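Local coordinates for xylan esterase 1 (Thermoanaerobacterium sp. 'JW/SL YS485', PDB 3FCY), which probably removes acetyl groups from xylan and related acetylated substrates, as a carbohydrate esterase of family 7 with the alpha/beta-hydrolase fold, at residues A[138-143]-A[182-187]; A[82-87]-A[94-99]; A[38-43]-A[306-311]. All coordinates share one frame; numbering follows the deposited sequence.

Contact 1: residues A[138-143]-A[182-187]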
loop_
_atom_site.group_PDB
_atom_site.type_symbol
_atom_site.label_atom_id
_atom_site.label_comp_id
_atom_site.label_asym_id
_atom_site.label_seq_id
_atom_site.Cartn_x
_atom_site.Cartn_y
_atom_site.Cartn_z
ATOM N N VAL A 138 -15.565 -35.120 10.471
ATOM C CA VAL A 138 -16.509 -34.562 9.509
ATOM C C VAL A 138 -16.194 -33.080 9.305
ATOM O O VAL A 138 -15.926 -32.363 10.265
ATOM C CB VAL A 138 -17.968 -34.704 10.015
ATOM C CG1 VAL A 138 -18.941 -34.153 8.980
ATOM C CG2 VAL A 138 -18.279 -36.169 10.307
ATOM N N ALA A 139 -16.209 -32.634 8.052
ATOM C CA ALA A 139 -15.936 -31.234 7.721
ATOM C C ALA A 139 -17.024 -30.757 6.763
ATOM O O ALA A 139 -17.053 -31.154 5.598
ATOM C CB ALA A 139 -14.563 -31.104 7.072
ATOM N N MET A 140 -17.904 -29.897 7.266
ATOM C CA MET A 140 -19.035 -29.374 6.498
ATOM C C MET A 140 -18.711 -28.175 5.614
ATOM O O MET A 140 -17.880 -27.333 5.967
ATOM C CB MET A 140 -20.162 -28.978 7.461
ATOM C CG MET A 140 -21.468 -28.564 6.790
ATOM S SD MET A 140 -22.607 -27.748 7.944
ATOM C CE MET A 140 -22.129 -26.025 7.718
ATOM N N ASP A 141 -19.368 -28.109 4.460
ATOM C CA ASP A 141 -19.199 -26.983 3.548
ATOM C C ASP A 141 -20.376 -26.057 3.816
ATOM O O ASP A 141 -21.515 -26.517 3.943
ATOM C CB ASP A 141 -19.238 -27.422 2.081
ATOM C CG ASP A 141 -17.953 -28.088 1.631
ATOM O OD1 ASP A 141 -16.890 -27.800 2.226
ATOM O OD2 ASP A 141 -18.006 -28.882 0.666
ATOM N N VAL A 142 -20.103 -24.760 3.921
ATOM C CA VAL A 142 -21.158 -23.784 4.158
ATOM C C VAL A 142 -21.907 -23.549 2.848
ATOM O O VAL A 142 -21.304 -23.550 1.775
ATOM C CB VAL A 142 -20.583 -22.441 4.671
ATOM C CG1 VAL A 142 -21.681 -21.380 4.720
ATOM C CG2 VAL A 142 -19.978 -22.632 6.064
ATOM N N ARG A 143 -23.222 -23.368 2.944
ATOM C CA ARG A 143 -24.053 -23.119 1.769
ATOM C C ARG A 143 -23.506 -21.989 0.906
ATOM O O ARG A 143 -23.127 -20.940 1.414
ATOM C CB ARG A 143 -25.475 -22.733 2.186
ATOM C CG ARG A 143 -26.218 -23.778 2.985
ATOM C CD ARG A 143 -27.626 -23.302 3.313
ATOM N NE ARG A 143 -28.359 -24.312 4.065
ATOM C CZ ARG A 143 -29.683 -24.414 4.099
ATOM N NH1 ARG A 143 -30.436 -23.558 3.417
ATOM N NH2 ARG A 143 -30.251 -25.383 4.805
ATOM N N LEU A 182 -28.389 -23.649 11.451
ATOM C CA LEU A 182 -29.223 -24.841 11.570
ATOM C C LEU A 182 -28.550 -26.049 10.926
ATOM O O LEU A 182 -28.671 -27.168 11.432
ATOM C CB LEU A 182 -30.603 -24.607 10.940
ATOM C CG LEU A 182 -31.534 -23.673 11.723
ATOM C CD1 LEU A 182 -32.850 -23.485 10.958
ATOM C CD2 LEU A 182 -31.790 -24.254 13.115
ATOM N N ASP A 183 -27.842 -25.832 9.818
ATOM C CA ASP A 183 -27.149 -26.939 9.161
ATOM C C ASP A 183 -26.130 -27.554 10.126
ATOM O O ASP A 183 -25.999 -28.775 10.197
ATOM C CB ASP A 183 -26.398 -26.485 7.900
ATOM C CG ASP A 183 -27.321 -26.033 6.776
ATOM O OD1 ASP A 183 -28.474 -26.513 6.692
ATOM O OD2 ASP A 183 -26.871 -25.207 5.955
ATOM N N THR A 184 -25.402 -26.716 10.862
ATOM C CA THR A 184 -24.402 -27.247 11.790
ATOM C C THR A 184 -25.073 -28.080 12.884
ATOM O O THR A 184 -24.584 -29.148 13.240
ATOM C CB THR A 184 -23.536 -26.125 12.459
ATOM O OG1 THR A 184 -24.309 -25.419 13.438
ATOM C CG2 THR A 184 -23.025 -25.143 11.413
ATOM N N ALA A 185 -26.198 -27.594 13.397
ATOM C CA ALA A 185 -26.932 -28.298 14.449
ATOM C C ALA A 185 -27.459 -29.630 13.931
ATOM O O ALA A 185 -27.363 -30.655 14.606
ATOM C CB ALA A 185 -28.091 -27.437 14.950
ATOM N N GLN A 186 -28.014 -29.601 12.724
ATOM C CA GLN A 186 -28.558 -30.794 12.098
ATOM C C GLN A 186 -27.447 -31.802 11.846
ATOM O O GLN A 186 -27.618 -32.996 12.082
ATOM C CB GLN A 186 -29.246 -30.429 10.778
ATOM C CG GLN A 186 -29.852 -31.613 10.026
ATOM C CD GLN A 186 -30.644 -31.181 8.798
ATOM O OE1 GLN A 186 -30.537 -30.040 8.343
ATOM N NE2 GLN A 186 -31.434 -32.099 8.250
ATOM N N LEU A 187 -26.306 -31.315 11.368
ATOM C CA LEU A 187 -25.175 -32.189 11.092
ATOM C C LEU A 187 -24.656 -32.827 12.377
ATOM O O LEU A 187 -24.247 -33.986 12.374
ATOM C CB LEU A 187 -24.045 -31.411 10.402
ATOM C CG LEU A 187 -22.777 -32.215 10.087
ATOM C CD1 LEU A 187 -23.124 -33.404 9.200
ATOM C CD2 LEU A 187 -21.751 -31.323 9.395
HETATM O O HOH W 1 -24.122 -24.989 5.432
#

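Contact 2: residues A[82-87]-A[94-99]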
loop_
_atom_site.group_PDB
_atom_site.type_symbol
_atom_site.label_atom_id
_atom_site.label_comp_id
_atom_site.label_asym_id
_atom_site.label_seq_id
_atom_site.Cartn_x
_atom_site.Cartn_y
_atom_site.Cartn_z
ATOM N N CYS A 82 -13.240 -42.917 3.392
ATOM C CA CYS A 82 -13.479 -41.511 3.078
ATOM C C CYS A 82 -14.734 -41.381 2.230
ATOM O O CYS A 82 -14.790 -41.883 1.107
ATOM C CB CYS A 82 -12.280 -40.923 2.333
ATOM S SG CYS A 82 -10.770 -40.878 3.324
ATOM N N TYR A 83 -15.735 -40.703 2.780
ATOM C CA TYR A 83 -17.010 -40.518 2.096
ATOM C C TYR A 83 -17.423 -39.062 1.954
ATOM O O TYR A 83 -17.125 -38.220 2.812
ATOM C CB TYR A 83 -18.139 -41.213 2.864
ATOM C CG TYR A 83 -17.987 -42.701 3.065
ATOM C CD1 TYR A 83 -18.077 -43.583 1.989
ATOM C CD2 TYR A 83 -17.790 -43.230 4.340
ATOM C CE1 TYR A 83 -17.979 -44.961 2.180
ATOM C CE2 TYR A 83 -17.692 -44.601 4.543
ATOM C CZ TYR A 83 -17.787 -45.461 3.460
ATOM O OH TYR A 83 -17.686 -46.819 3.658
ATOM N N ASP A 84 -18.126 -38.780 0.863
ATOM C CA ASP A 84 -18.685 -37.464 0.630
ATOM C C ASP A 84 -20.099 -37.661 1.159
ATOM O O ASP A 84 -20.852 -38.498 0.652
ATOM C CB ASP A 84 -18.701 -37.135 -0.863
ATOM C CG ASP A 84 -17.361 -36.647 -1.359
ATOM O OD1 ASP A 84 -16.865 -37.176 -2.372
ATOM O OD2 ASP A 84 -16.801 -35.725 -0.731
ATOM N N LEU A 85 -20.443 -36.924 2.209
ATOM C CA LEU A 85 -21.752 -37.043 2.822
ATOM C C LEU A 85 -22.667 -35.892 2.413
ATOM O O LEU A 85 -22.257 -34.730 2.416
ATOM C CB LEU A 85 -21.599 -37.088 4.347
ATOM C CG LEU A 85 -22.848 -37.249 5.223
ATOM C CD1 LEU A 85 -22.428 -37.692 6.625
ATOM C CD2 LEU A 85 -23.627 -35.950 5.281
ATOM N N TYR A 86 -23.902 -36.227 2.052
ATOM C CA TYR A 86 -24.880 -35.221 1.658
ATOM C C TYR A 86 -26.162 -35.398 2.444
ATOM O O TYR A 86 -26.623 -36.518 2.651
ATOM C CB TYR A 86 -25.219 -35.327 0.171
ATOM C CG TYR A 86 -24.029 -35.241 -0.745
ATOM C CD1 TYR A 86 -23.251 -36.367 -1.006
ATOM C CD2 TYR A 86 -23.676 -34.035 -1.352
ATOM C CE1 TYR A 86 -22.151 -36.302 -1.849
ATOM C CE2 TYR A 86 -22.574 -33.956 -2.199
ATOM C CZ TYR A 86 -21.818 -35.095 -2.442
ATOM O OH TYR A 86 -20.728 -35.036 -3.270
ATOM N N PHE A 87 -26.731 -34.289 2.894
ATOM C CA PHE A 87 -27.989 -34.336 3.620
ATOM C C PHE A 87 -28.795 -33.096 3.273
ATOM O O PHE A 87 -28.241 -32.077 2.863
ATOM C CB PHE A 87 -27.765 -34.424 5.134
ATOM C CG PHE A 87 -27.182 -33.181 5.749
ATOM C CD1 PHE A 87 -25.809 -32.958 5.743
ATOM C CD2 PHE A 87 -28.009 -32.250 6.370
ATOM C CE1 PHE A 87 -25.268 -31.826 6.354
ATOM C CE2 PHE A 87 -27.477 -31.114 6.981
ATOM C CZ PHE A 87 -26.104 -30.904 6.974
ATOM N N ARG A 94 -29.332 -29.013 -0.299
ATOM C CA ARG A 94 -28.525 -30.221 -0.187
ATOM C C ARG A 94 -27.162 -29.791 0.369
ATOM O O ARG A 94 -26.415 -29.074 -0.294
ATOM C CB ARG A 94 -28.366 -30.861 -1.570
ATOM C CG ARG A 94 -27.961 -32.321 -1.554
ATOM C CD ARG A 94 -29.018 -33.199 -0.878
ATOM N NE ARG A 94 -28.680 -34.613 -0.996
ATOM C CZ ARG A 94 -29.123 -35.561 -0.177
ATOM N NH1 ARG A 94 -29.928 -35.254 0.832
ATOM N NH2 ARG A 94 -28.751 -36.821 -0.363
ATOM N N ILE A 95 -26.854 -30.218 1.592
ATOM C CA ILE A 95 -25.597 -29.855 2.246
ATOM C C ILE A 95 -24.533 -30.938 2.084
ATOM O O ILE A 95 -24.838 -32.133 2.085
ATOM C CB ILE A 95 -25.814 -29.609 3.760
ATOM C CG1 ILE A 95 -27.028 -28.700 3.977
ATOM C CG2 ILE A 95 -24.568 -28.976 4.375
ATOM C CD1 ILE A 95 -26.916 -27.322 3.327
ATOM N N HIS A 96 -23.280 -30.516 1.952
ATOM C CA HIS A 96 -22.177 -31.454 1.790
ATOM C C HIS A 96 -21.135 -31.346 2.895
ATOM O O HIS A 96 -20.887 -30.269 3.436
ATOM C CB HIS A 96 -21.504 -31.252 0.426
ATOM C CG HIS A 96 -20.209 -31.993 0.273
ATOM N ND1 HIS A 96 -19.000 -31.471 0.685
ATOM C CD2 HIS A 96 -19.935 -33.216 -0.239
ATOM C CE1 HIS A 96 -18.038 -32.341 0.431
ATOM N NE2 HIS A 96 -18.580 -33.408 -0.129
ATOM N N ALA A 97 -20.535 -32.485 3.224
ATOM C CA ALA A 97 -19.497 -32.549 4.240
ATOM C C ALA A 97 -18.607 -33.750 3.969
ATOM O O ALA A 97 -19.084 -34.799 3.524
ATOM C CB ALA A 97 -20.117 -32.676 5.634
ATOM N N LYS A 98 -17.310 -33.583 4.206
ATOM C CA LYS A 98 -16.377 -34.685 4.049
ATOM C C LYS A 98 -16.642 -35.547 5.274
ATOM O O LYS A 98 -16.988 -35.024 6.331
ATOM C CB LYS A 98 -14.924 -34.188 4.066
ATOM C CG LYS A 98 -14.443 -33.577 2.754
ATOM C CD LYS A 98 -12.978 -33.149 2.860
ATOM C CE LYS A 98 -12.391 -32.827 1.493
ATOM N NZ LYS A 98 -13.149 -31.755 0.792
ATOM N N TYR A 99 -16.487 -36.857 5.135
ATOM C CA TYR A 99 -16.726 -37.781 6.241
ATOM C C TYR A 99 -15.685 -38.891 6.205
ATOM O O TYR A 99 -15.646 -39.692 5.269
ATOM C CB TYR A 99 -18.152 -38.346 6.128
ATOM C CG TYR A 99 -18.495 -39.526 7.021
ATOM C CD1 TYR A 99 -18.060 -39.593 8.346
ATOM C CD2 TYR A 99 -19.314 -40.555 6.548
ATOM C CE1 TYR A 99 -18.437 -40.656 9.182
ATOM C CE2 TYR A 99 -19.698 -41.614 7.369
ATOM C CZ TYR A 99 -19.258 -41.659 8.683
ATOM O OH TYR A 99 -19.661 -42.702 9.490
HETATM O O HOH W 2 -14.895 -33.407 -0.829
#

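Contact 3: residues A[38-43]-A[306-311]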
loop_
_atom_site.group_PDB
_atom_site.type_symbol
_atom_site.label_atom_id
_atom_site.label_comp_id
_atom_site.label_asym_id
_atom_site.label_seq_id
_atom_site.Cartn_x
_atom_site.Cartn_y
_atom_site.Cartn_z
ATOM N N ARG A 38 -11.341 -8.661 29.308
ATOM C CA ARG A 38 -11.767 -9.683 30.262
ATOM C C ARG A 38 -13.174 -9.431 30.809
ATOM O O ARG A 38 -13.894 -10.371 31.135
ATOM C CB ARG A 38 -10.790 -9.733 31.440
ATOM C CG ARG A 38 -9.327 -9.946 31.074
ATOM C CD ARG A 38 -9.028 -11.398 30.771
ATOM N NE ARG A 38 -7.591 -11.650 30.660
ATOM C CZ ARG A 38 -7.067 -12.818 30.301
ATOM N NH1 ARG A 38 -7.862 -13.842 30.019
ATOM N NH2 ARG A 38 -5.751 -12.960 30.218
ATOM N N GLU A 39 -13.560 -8.162 30.906
ATOM C CA GLU A 39 -14.869 -7.795 31.446
ATOM C C GLU A 39 -15.924 -7.421 30.400
ATOM O O GLU A 39 -17.110 -7.339 30.712
ATOM C CB GLU A 39 -14.699 -6.625 32.414
ATOM C CG GLU A 39 -13.540 -6.788 33.378
ATOM C CD GLU A 39 -13.985 -7.180 34.766
ATOM O OE1 GLU A 39 -14.551 -8.285 34.935
ATOM O OE2 GLU A 39 -13.770 -6.371 35.694
ATOM N N TYR A 40 -15.494 -7.188 29.166
ATOM C CA TYR A 40 -16.413 -6.802 28.099
ATOM C C TYR A 40 -17.394 -7.918 27.726
ATOM O O TYR A 40 -16.986 -9.042 27.423
ATOM C CB TYR A 40 -15.607 -6.377 26.873
ATOM C CG TYR A 40 -16.451 -5.988 25.686
ATOM C CD1 TYR A 40 -17.275 -4.861 25.726
ATOM C CD2 TYR A 40 -16.424 -6.746 24.518
ATOM C CE1 TYR A 40 -18.048 -4.499 24.625
ATOM C CE2 TYR A 40 -17.192 -6.395 23.415
ATOM C CZ TYR A 40 -17.998 -5.274 23.474
ATOM O OH TYR A 40 -18.748 -4.930 22.379
ATOM N N THR A 41 -18.686 -7.598 27.734
ATOM C CA THR A 41 -19.717 -8.583 27.418
ATOM C C THR A 41 -20.484 -8.344 26.115
ATOM O O THR A 41 -21.481 -9.015 25.849
ATOM C CB THR A 41 -20.741 -8.691 28.562
ATOM O OG1 THR A 41 -21.289 -7.396 28.831
ATOM C CG2 THR A 41 -20.071 -9.229 29.830
ATOM N N GLY A 42 -20.039 -7.392 25.304
ATOM C CA GLY A 42 -20.721 -7.156 24.042
ATOM C C GLY A 42 -21.457 -5.841 23.904
ATOM O O GLY A 42 -21.751 -5.166 24.895
ATOM N N THR A 43 -21.764 -5.485 22.659
ATOM C CA THR A 43 -22.463 -4.240 22.361
ATOM C C THR A 43 -23.673 -4.453 21.458
ATOM O O THR A 43 -24.690 -3.778 21.610
ATOM C CB THR A 43 -21.520 -3.222 21.669
ATOM O OG1 THR A 43 -20.365 -3.003 22.488
ATOM C CG2 THR A 43 -22.237 -1.892 21.445
ATOM N N VAL A 306 -14.368 -11.027 20.227
ATOM C CA VAL A 306 -14.058 -12.407 20.583
ATOM C C VAL A 306 -14.318 -12.610 22.079
ATOM O O VAL A 306 -14.910 -13.613 22.477
ATOM C CB VAL A 306 -12.587 -12.751 20.246
ATOM C CG1 VAL A 306 -12.227 -14.145 20.769
ATOM C CG2 VAL A 306 -12.385 -12.693 18.734
ATOM N N PHE A 307 -13.890 -11.657 22.904
ATOM C CA PHE A 307 -14.116 -11.777 24.339
ATOM C C PHE A 307 -15.591 -11.664 24.686
ATOM O O PHE A 307 -16.040 -12.229 25.680
ATOM C CB PHE A 307 -13.312 -10.738 25.123
ATOM C CG PHE A 307 -11.957 -11.227 25.548
ATOM C CD1 PHE A 307 -10.837 -10.994 24.764
ATOM C CD2 PHE A 307 -11.813 -11.970 26.716
ATOM C CE1 PHE A 307 -9.589 -11.494 25.134
ATOM C CE2 PHE A 307 -10.568 -12.476 27.094
ATOM C CZ PHE A 307 -9.456 -12.237 26.301
ATOM N N ALA A 308 -16.348 -10.946 23.864
ATOM C CA ALA A 308 -17.780 -10.804 24.103
ATOM C C ALA A 308 -18.438 -12.181 24.017
ATOM O O ALA A 308 -19.293 -12.525 24.832
ATOM C CB ALA A 308 -18.396 -9.861 23.072
ATOM N N ALA A 309 -18.037 -12.972 23.027
ATOM C CA ALA A 309 -18.597 -14.306 22.866
ATOM C C ALA A 309 -18.120 -15.171 24.025
ATOM O O ALA A 309 -18.906 -15.873 24.649
ATOM C CB ALA A 309 -18.151 -14.916 21.544
ATOM N N TYR A 310 -16.823 -15.106 24.307
ATOM C CA TYR A 310 -16.229 -15.876 25.396
ATOM C C TYR A 310 -16.898 -15.576 26.742
ATOM O O TYR A 310 -17.212 -16.489 27.506
ATOM C CB TYR A 310 -14.734 -15.558 25.502
ATOM C CG TYR A 310 -14.033 -16.278 26.631
ATOM C CD1 TYR A 310 -13.741 -17.640 26.541
ATOM C CD2 TYR A 310 -13.677 -15.603 27.799
ATOM C CE1 TYR A 310 -13.108 -18.314 27.585
ATOM C CE2 TYR A 310 -13.045 -16.266 28.850
ATOM C CZ TYR A 310 -12.763 -17.618 28.736
ATOM O OH TYR A 310 -12.127 -18.271 29.765
ATOM N N ASN A 311 -17.118 -14.296 27.024
ATOM C CA ASN A 311 -17.718 -13.898 28.293
ATOM C C ASN A 311 -19.205 -14.185 28.441
ATOM O O ASN A 311 -19.777 -13.962 29.507
ATOM C CB ASN A 311 -17.431 -12.420 28.577
ATOM C CG ASN A 311 -15.972 -12.173 28.916
ATOM O OD1 ASN A 311 -15.339 -12.987 29.594
ATOM N ND2 ASN A 311 -15.433 -11.047 28.460
HETATM O O HOH W 3 -12.756 -12.632 30.245
#

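Contact 1: residues A[138-143]-A[182-187]
Arg143 grips the carboxylate of Asp183 side-on, with NE and NH2 each bound to a different oxygen. NE of Arg143 lies 2.6 Å from OD2 of Asp183, NH2 holds OD1, and each oxygen offers its syn lone pair. NH2 also bonds the carbonyl of Val90. Guanidinium and carboxylate planes lie 24° apart, nearly coplanar, although the two side chains themselves cross at about a right angle. The arginine chain runs fully extended from CG to NE, which carries its head from the loop after strand 136-140 over to helix 176-192; a water joins its backbone N to OD2 of Asp183.

Beside the salt bridge, Met140 and Leu187 lie alongside one another, running opposite ways, and the fit is tight: CB of Met140 is 3.4 Å from CD2 of Leu187. With CG anti to the backbone N (chi1 -173°) and a bend at chi3, Met140 brings SD beside CB of Asp183 and CE to 3.9 Å from CG2 of Thr184. Val138 meets Leu187 tip to tip. The contact packs a helix, nearly antiparallel, on a central-sheet strand of the alpha/beta-hydrolase fold; its buried, two-pronged salt bridge is likely to keep both groups ionised and fix the guanidinium's rotation.

Contact 2: residues A[82-87]-A[94-99]
Phe87 and Ile95 form the tight end of this antiparallel hairpin. CB of Ile95 sits over one face of the Phe87 ring, 3.6 Å from its centroid, in a CH-pi contact. The ring reaches this place because CG of Phe87 stands between its backbone N and carbonyl carbon (chi1 69°). The same pair is bonded through the backbone in both directions, N of Ile95 lying 2.6 Å from O of Phe87. On this face, CB of Leu85 packs at 4.1 Å against CB of Tyr99. The Tyr83 ring runs beside that of Tyr99 and points the same way, but Tyr83 is partly exposed, whereas Tyr99 is buried.

The other face is more polar and partly open to solvent at Asp84, Tyr86 and Lys98. NE2 of His96 gives a nearly straight bond of 3.0 Å to OD2 of Asp84; OD2 lies in the imidazole plane, but NE2 meets it from above the carboxylate plane, the two planes being 43° apart. ND1 of His96 is hydrogen-bonded to OD2 of Asp141, so the ring is held at both nitrogens. CE2 of Tyr86 meets the edge of the imidazole, 3.4 Å from CD2 of His96. A water links Asp84 and Lys98, whose NZ also binds the carbonyl of Gly122. In the sheet, strand 69-72 flanks the hairpin beyond 80-88 and strand 136-140 beyond 94-102, while helix 176-192 covers Phe87 and Ile95.

Contact 3: residues A[38-43]-A[306-311]
With its CG anti to the carbonyl carbon (chi1 -71°), Asn311 turns its amide toward the loop backbone, and Tyr40, whose ring carbon CG is anti to the backbone N, lays its ring beside Ala308. ND2 of Asn311 donates to O of Tyr40 over 2.7 Å at 162°; the acceptor lies close to the amide plane, while the donor is tilted 33° from the carbonyl plane. On the other side of the amide, a water joins OD1 of Asn311 to O of Arg38, 2.7 Å from each. An alanine in place of Asn311 would remove the amide and is likely to leave the carbonyl of Tyr40 without this donor and the bridging water without one of its two acceptors.

In the alpha/beta-hydrolase fold the helix concerned, 303-310, packs on the sheet, where Phe307 touches Val294 and Ile319 on strands 289-295 and 317-322; the N-terminal segment 38-43 lies along its outer side. CE2 of Tyr40 and CA of Gly42 both lie 3.7 Å from CB of Ala308. The backbone N of Gly42 stands over the centre of the Tyr40 ring, and the backbone angles of that glycine would jam a side chain against the preceding carbonyl. OG1 of Thr43 donates to the Tyr40 hydroxyl, which is also bonded to Asp236. Arg38 crosses Phe307 obliquely, its CD 4.1 Å from CE2 of the ring.

How the contacts relate
Contacts 1 and 2 are neighbours, their centres about 9 Å apart, while contact 3 lies across the centre of the chain from contact 2, about 34 Å away centre to centre, and about 26 Å from contact 1. In the central sheet, strand 94-102 is hydrogen-bonded to strand 136-140, so the two contacts abut, and contact 1 adds helix 176-192 on one face. Contact 3 belongs to the far end of the same sheet, near strands 289-295 and 317-322. Along the chain, contact 2 precedes contact 1, and both fall within the span that contact 3 closes. The N-terminal region is thus tied to a late helix at the end of the sheet remote from the hairpin.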